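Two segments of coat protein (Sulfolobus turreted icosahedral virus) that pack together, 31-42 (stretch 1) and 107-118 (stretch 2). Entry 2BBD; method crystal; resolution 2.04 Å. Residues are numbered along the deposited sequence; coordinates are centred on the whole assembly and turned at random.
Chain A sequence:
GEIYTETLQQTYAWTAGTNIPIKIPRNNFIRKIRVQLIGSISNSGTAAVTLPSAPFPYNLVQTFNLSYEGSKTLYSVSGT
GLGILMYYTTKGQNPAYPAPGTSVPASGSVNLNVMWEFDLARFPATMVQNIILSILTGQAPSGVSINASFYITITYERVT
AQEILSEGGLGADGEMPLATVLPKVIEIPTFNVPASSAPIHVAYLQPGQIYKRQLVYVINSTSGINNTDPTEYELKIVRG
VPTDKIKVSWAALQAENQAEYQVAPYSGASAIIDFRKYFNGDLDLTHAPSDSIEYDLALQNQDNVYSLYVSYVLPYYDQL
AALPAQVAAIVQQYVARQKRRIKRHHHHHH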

# COMPACT_ATOMS: atom_id res chain seq x y z
N ARG A 31 11.38 4.74 11.21
CA ARG A 31 10.04 5.30 11.08
C ARG A 31 9.51 5.06 9.66
O ARG A 31 8.31 4.85 9.47
CB ARG A 31 10.06 6.79 11.40
CG ARG A 31 10.38 7.11 12.86
CD ARG A 31 10.38 8.59 13.08
NE ARG A 31 9.03 9.13 12.97
CZ ARG A 31 8.10 8.99 13.91
NH1 ARG A 31 8.40 8.35 15.04
NH2 ARG A 31 6.89 9.48 13.73
N LYS A 32 10.40 5.08 8.68
CA LYS A 32 9.96 4.81 7.32
C LYS A 32 11.07 4.47 6.33
O LYS A 32 12.26 4.69 6.59
CB LYS A 32 9.10 5.96 6.78
CG LYS A 32 9.84 7.21 6.33
CD LYS A 32 8.85 8.16 5.62
CE LYS A 32 9.51 9.47 5.16
NZ LYS A 32 10.48 9.26 4.04
N ILE A 33 10.66 3.91 5.20
CA ILE A 33 11.58 3.55 4.14
C ILE A 33 11.04 4.13 2.85
O ILE A 33 9.87 3.97 2.51
CB ILE A 33 11.70 2.03 3.99
CG1 ILE A 33 12.31 1.42 5.26
CG2 ILE A 33 12.54 1.70 2.76
CD1 ILE A 33 12.27 -0.11 5.28
N ARG A 34 11.90 4.82 2.12
CA ARG A 34 11.51 5.41 0.85
C ARG A 34 12.22 4.69 -0.29
O ARG A 34 13.41 4.36 -0.19
CB ARG A 34 11.87 6.89 0.81
CG ARG A 34 11.71 7.51 -0.57
CD ARG A 34 12.24 8.93 -0.61
NE ARG A 34 11.41 9.86 0.14
CZ ARG A 34 11.72 11.13 0.35
NH1 ARG A 34 12.86 11.62 -0.13
NH2 ARG A 34 10.90 11.92 1.04
N VAL A 35 11.47 4.43 -1.36
CA VAL A 35 11.99 3.77 -2.54
C VAL A 35 11.74 4.68 -3.74
O VAL A 35 10.61 5.15 -3.94
CB VAL A 35 11.26 2.41 -2.80
CG1 VAL A 35 11.75 1.80 -4.10
CG2 VAL A 35 11.51 1.44 -1.64
N GLN A 36 12.78 4.95 -4.52
CA GLN A 36 12.65 5.77 -5.71
C GLN A 36 13.25 5.04 -6.91
O GLN A 36 14.42 4.64 -6.88
CB GLN A 36 13.34 7.13 -5.55
CG GLN A 36 12.88 7.94 -4.35
CD GLN A 36 13.74 9.18 -4.13
OE1 GLN A 36 13.43 10.26 -4.63
NE2 GLN A 36 14.83 9.02 -3.39
N LEU A 37 12.43 4.84 -7.93
CA LEU A 37 12.87 4.19 -9.16
C LEU A 37 13.16 5.39 -10.06
O LEU A 37 12.25 6.10 -10.48
CB LEU A 37 11.75 3.33 -9.75
CG LEU A 37 12.04 2.68 -11.11
CD1 LEU A 37 13.25 1.77 -10.98
CD2 LEU A 37 10.82 1.88 -11.60
N ILE A 38 14.44 5.61 -10.33
CA ILE A 38 14.87 6.77 -11.10
C ILE A 38 15.78 6.40 -12.27
O ILE A 38 16.73 5.62 -12.12
CB ILE A 38 15.63 7.75 -10.18
CG1 ILE A 38 14.75 8.09 -8.97
CG2 ILE A 38 16.04 9.00 -10.96
CD1 ILE A 38 15.46 8.88 -7.88
N GLY A 39 15.49 6.98 -13.43
CA GLY A 39 16.28 6.72 -14.62
C GLY A 39 15.57 7.24 -15.86
O GLY A 39 15.11 8.38 -15.88
N SER A 40 15.48 6.40 -16.89
CA SER A 40 14.82 6.81 -18.11
C SER A 40 14.16 5.64 -18.81
O SER A 40 14.40 4.48 -18.48
CB SER A 40 15.82 7.44 -19.08
OG SER A 40 16.68 6.45 -19.61
N ILE A 41 13.31 5.98 -19.77
CA ILE A 41 12.61 5.01 -20.60
C ILE A 41 12.99 5.39 -22.02
O ILE A 41 12.83 6.54 -22.42
CB ILE A 41 11.07 5.08 -20.40
CG1 ILE A 41 10.72 4.65 -18.97
CG2 ILE A 41 10.36 4.17 -21.42
CD1 ILE A 41 9.25 4.77 -18.61
N SER A 42 13.50 4.43 -22.78
CA SER A 42 13.94 4.70 -24.14
C SER A 42 13.19 3.96 -25.23
O SER A 42 12.68 2.87 -25.01
CB SER A 42 15.44 4.38 -24.29
OG SER A 42 16.23 5.35 -23.64
N SER A 107 13.84 6.90 -31.24
CA SER A 107 15.23 7.23 -30.98
C SER A 107 15.38 8.26 -29.86
O SER A 107 16.38 8.96 -29.77
CB SER A 107 15.89 7.76 -32.26
OG SER A 107 15.88 6.78 -33.27
N GLY A 108 14.37 8.33 -29.00
CA GLY A 108 14.42 9.27 -27.90
C GLY A 108 14.13 8.59 -26.57
O GLY A 108 14.09 7.36 -26.48
N SER A 109 13.92 9.38 -25.54
CA SER A 109 13.61 8.82 -24.24
C SER A 109 12.98 9.87 -23.34
O SER A 109 12.98 11.07 -23.67
CB SER A 109 14.89 8.29 -23.58
OG SER A 109 15.81 9.35 -23.37
N VAL A 110 12.41 9.41 -22.23
CA VAL A 110 11.78 10.31 -21.27
C VAL A 110 12.30 9.99 -19.86
O VAL A 110 12.81 8.89 -19.61
CB VAL A 110 10.21 10.21 -21.30
CG1 VAL A 110 9.69 10.75 -22.64
CG2 VAL A 110 9.75 8.78 -21.08
N ASN A 111 12.19 10.96 -18.96
CA ASN A 111 12.68 10.79 -17.60
C ASN A 111 11.74 9.91 -16.77
O ASN A 111 10.52 10.02 -16.87
CB ASN A 111 12.84 12.14 -16.90
CG ASN A 111 13.67 13.12 -17.70
OD1 ASN A 111 14.75 12.77 -18.18
ND2 ASN A 111 13.19 14.36 -17.83
N LEU A 112 12.33 9.05 -15.95
CA LEU A 112 11.57 8.16 -15.08
C LEU A 112 11.88 8.50 -13.62
O LEU A 112 13.05 8.58 -13.22
CB LEU A 112 11.94 6.70 -15.38
CG LEU A 112 11.42 5.59 -14.46
CD1 LEU A 112 9.89 5.44 -14.57
CD2 LEU A 112 12.11 4.31 -14.86
N ASN A 113 10.83 8.70 -12.82
CA ASN A 113 10.97 9.01 -11.40
C ASN A 113 9.67 8.66 -10.68
O ASN A 113 8.70 9.42 -10.71
CB ASN A 113 11.31 10.50 -11.20
CG ASN A 113 11.39 10.89 -9.72
OD1 ASN A 113 11.45 10.04 -8.84
ND2 ASN A 113 11.40 12.19 -9.45
N VAL A 114 9.68 7.49 -10.06
CA VAL A 114 8.54 6.96 -9.32
C VAL A 114 8.92 6.75 -7.86
O VAL A 114 9.99 6.22 -7.54
CB VAL A 114 8.10 5.60 -9.92
CG1 VAL A 114 6.77 5.16 -9.30
CG2 VAL A 114 7.99 5.72 -11.45
N MSE A 115 8.03 7.14 -6.96
CA MSE A 115 8.29 7.00 -5.54
C MSE A 115 7.23 6.23 -4.77
O MSE A 115 6.04 6.28 -5.10
CB MSE A 115 8.45 8.38 -4.90
CG MSE A 115 8.93 8.33 -3.46
SE MSE A 115 8.98 10.07 -2.63
CE MSE A 115 10.69 10.69 -3.28
N TRP A 116 7.69 5.50 -3.75
CA TRP A 116 6.83 4.72 -2.86
C TRP A 116 7.43 4.85 -1.47
O TRP A 116 8.65 4.92 -1.33
CB TRP A 116 6.83 3.24 -3.19
CG TRP A 116 6.27 2.85 -4.51
CD1 TRP A 116 5.00 2.45 -4.77
CD2 TRP A 116 7.01 2.68 -5.72
NE1 TRP A 116 4.90 2.02 -6.07
CE2 TRP A 116 6.12 2.15 -6.68
CE3 TRP A 116 8.34 2.92 -6.09
CZ2 TRP A 116 6.52 1.83 -7.98
CZ3 TRP A 116 8.74 2.61 -7.40
CH2 TRP A 116 7.82 2.07 -8.32
N GLU A 117 6.58 4.89 -0.45
CA GLU A 117 7.07 4.97 0.92
C GLU A 117 6.38 3.93 1.78
O GLU A 117 5.22 3.58 1.53
CB GLU A 117 6.81 6.35 1.53
CG GLU A 117 7.58 7.47 0.86
CD GLU A 117 7.62 8.74 1.70
OE1 GLU A 117 6.58 9.12 2.28
OE2 GLU A 117 8.71 9.36 1.77
N PHE A 118 7.11 3.44 2.77
CA PHE A 118 6.61 2.44 3.69
C PHE A 118 6.64 3.07 5.08
O PHE A 118 7.70 3.44 5.59
CB PHE A 118 7.48 1.17 3.67
CG PHE A 118 7.60 0.54 2.31
CD1 PHE A 118 8.41 1.11 1.33
CD2 PHE A 118 6.86 -0.59 1.99
CE1 PHE A 118 8.48 0.55 0.05
CE2 PHE A 118 6.92 -1.16 0.72
CZ PHE A 118 7.73 -0.58 -0.26

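The two stretches run antiparallel and are joined by a continuous ladder of paired backbone hydrogen bonds, from Ile33 with Phe118 to Ile41 with Val110. Leu37 N to Val114 O, at 2.8 Å, and Val114 N to Leu37 O, at 3.0 Å, are typical. The ladder passes unbroken through Gly39, where the first chain turns a corner; its phi/psi of 167/-131° is a conformation that glycine, lacking a CB, adopts readily.

Alternation sorts the side chains. Ile33, Val35, Leu37 and Ile41 share a largely buried face with Val110, Leu112, Val114, Trp116 and Phe118, where apolar groups suit the absence of water. Trp116 (chi1 m, chi2 -95°) brings CZ3 to 3.9 Å from Leu37 CB, which meets the ring at its edge. Val35, with chi1 t, sets CG2 3.6 Å from Phe118 CE1, again at the ring edge. Leu37 and Leu112 are both t,p, and Leu37 CG lies 4.1 Å from Leu112 CD2.

The other face is more polar. Glu117 OE2 accepts from Lys32 NZ at 2.9 Å and Arg34 NE at 3.2 Å, one carboxylate oxygen serving two cations. Lys32 gets there by an extended chain with a final p turn, Arg34 by t,t,m. Selenomethionine Met115 (t,t,m) lays CE over one face of the Arg34 guanidinium.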